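Local coordinates for SAM-dependent O-methyltransferase (Leptospira interrogans, PDB 2HNK), which transfers a methyl group from S-adenosylmethionine to an oxygen atom of its substrate, as an O-methyltransferase with a modified Rossmann fold, at the interface of chains A and B. Coordinates in Å, arbitrary orientation; residue numbers count along the deposited sequence, not the author numbering. Chains: chain A/B, SAM-dependent O-methyltransferase.

The interface of chains A and B. Residues chain A 202, 205-206, 209; chain B 15, 19.
A:Asn205, on helix 196-210, meets the phenol of B:Tyr15, which reaches over from helix 10-18 of the partner chain. Followed outward, A:Asn205 first lays its CB 3.5 Å from B:Tyr15 OH. With chi1 at -67°, CG stands beside the backbone N, 3.6 Å from B:Tyr15 OH. A small chi2 twist (-24°) then brings ND2 to the edge of the ring. There ND2 donates a nearly straight hydrogen bond of 2.8 Å to B:Tyr15 OH. The phenol oxygen lies almost in the amide plane, while amide and ring planes stand 65° apart. Tyrosine suits the place because its long rigid ring carries a hydroxyl to the helix surface, and asparagine because its short amide offers an N-H there. The hydroxyl also pairs with water 2, which is shared with the carbonyl oxygen of A:Arg202 and with B:Asn19 OD1, so that this water joins both chains.

B:Asn19 suits the end of helix 10-18 because its amide can both accept and donate: OD1 pairs with water 2, while ND2 donates to the carbonyl O of B:Tyr15 at 2.8 Å. The same ND2 lies over the centre of the B:Tyr15 ring, 3.3 Å above its plane, which probably helps to hold the ring's orientation. Farther along the helix, the backbone C of B:Asn19 sits 3.4 Å from A:Tyr209 CD1, off the ring plane and beyond its rim; a flat aromatic ring suits such a peptide neighbour. Water 1 links A:Asn205 O to B:Asn19 O. This small, largely polar patch and its two-fold twin fasten the N-terminal helix of one subunit to helix 196-210 of the other, and so probably help to hold a dimer together.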
loop_
_atom_site.group_PDB
_atom_site.type_symbol
_atom_site.label_atom_id
_atom_site.label_comp_id
_atom_site.label_asym_id
_atom_site.label_seq_id
_atom_site.Cartn_x
_atom_site.Cartn_y
_atom_site.Cartn_z
ATOM N N ARG A 202 8.195 -17.448 -8.793
ATOM C CA ARG A 202 8.171 -17.025 -10.190
ATOM C C ARG A 202 6.836 -17.318 -10.861
ATOM O O ARG A 202 6.256 -16.451 -11.525
ATOM C CB ARG A 202 9.274 -17.722 -10.988
ATOM C CG ARG A 202 10.387 -16.831 -11.389
ATOM C CD ARG A 202 11.288 -17.497 -12.422
ATOM N NE ARG A 202 12.675 -17.240 -12.063
ATOM C CZ ARG A 202 13.552 -18.170 -11.716
ATOM N NH1 ARG A 202 13.216 -19.455 -11.727
ATOM N NH2 ARG A 202 14.783 -17.807 -11.389
ATOM N N ASN A 205 4.034 -15.184 -9.462
ATOM C CA ASN A 205 4.118 -13.844 -10.047
ATOM C C ASN A 205 3.556 -13.783 -11.477
ATOM O O ASN A 205 2.843 -12.838 -11.816
ATOM C CB ASN A 205 5.558 -13.292 -10.009
ATOM C CG ASN A 205 6.066 -13.025 -8.590
ATOM O OD1 ASN A 205 5.294 -12.809 -7.654
ATOM N ND2 ASN A 205 7.383 -13.028 -8.436
ATOM N N GLU A 206 3.889 -14.781 -12.300
ATOM C CA GLU A 206 3.380 -14.879 -13.667
ATOM C C GLU A 206 1.848 -15.029 -13.685
ATOM O O GLU A 206 1.154 -14.346 -14.441
ATOM C CB GLU A 206 4.059 -16.053 -14.378
ATOM C CG GLU A 206 3.795 -16.148 -15.874
ATOM C CD GLU A 206 4.231 -17.479 -16.474
ATOM O OE1 GLU A 206 4.618 -18.404 -15.726
ATOM O OE2 GLU A 206 4.179 -17.603 -17.711
ATOM N N TYR A 209 0.194 -11.725 -12.674
ATOM C CA TYR A 209 0.350 -10.742 -13.735
ATOM C C TYR A 209 -0.589 -10.986 -14.920
ATOM O O TYR A 209 -1.125 -10.042 -15.481
ATOM C CB TYR A 209 1.807 -10.675 -14.203
ATOM C CG TYR A 209 2.039 -9.662 -15.298
ATOM C CD1 TYR A 209 2.006 -8.292 -15.027
ATOM C CD2 TYR A 209 2.276 -10.069 -16.612
ATOM C CE1 TYR A 209 2.209 -7.363 -16.027
ATOM C CE2 TYR A 209 2.478 -9.136 -17.625
ATOM C CZ TYR A 209 2.446 -7.791 -17.317
ATOM O OH TYR A 209 2.651 -6.864 -18.305
ATOM N N TYR B 15 12.485 -7.096 -14.002
ATOM C CA TYR B 15 11.626 -8.198 -13.583
ATOM C C TYR B 15 10.324 -7.671 -12.947
ATOM O O TYR B 15 9.231 -8.106 -13.317
ATOM C CB TYR B 15 12.361 -9.148 -12.621
ATOM C CG TYR B 15 11.468 -10.253 -12.110
ATOM C CD1 TYR B 15 11.437 -11.498 -12.746
ATOM C CD2 TYR B 15 10.621 -10.046 -11.016
ATOM C CE1 TYR B 15 10.611 -12.503 -12.299
ATOM C CE2 TYR B 15 9.789 -11.043 -10.563
ATOM C CZ TYR B 15 9.787 -12.274 -11.207
ATOM O OH TYR B 15 8.966 -13.280 -10.767
ATOM N N ASN B 19 6.452 -8.045 -14.436
ATOM C CA ASN B 19 5.554 -8.861 -13.632
ATOM C C ASN B 19 4.520 -8.096 -12.821
ATOM O O ASN B 19 3.859 -8.684 -11.969
ATOM C CB ASN B 19 6.366 -9.757 -12.702
ATOM C CG ASN B 19 6.997 -10.904 -13.428
ATOM O OD1 ASN B 19 6.389 -11.960 -13.585
ATOM N ND2 ASN B 19 8.221 -10.703 -13.895
HETATM O O HOH W 1 2.906 -10.522 -10.243
HETATM O O HOH W 2 7.601 -14.356 -12.808
#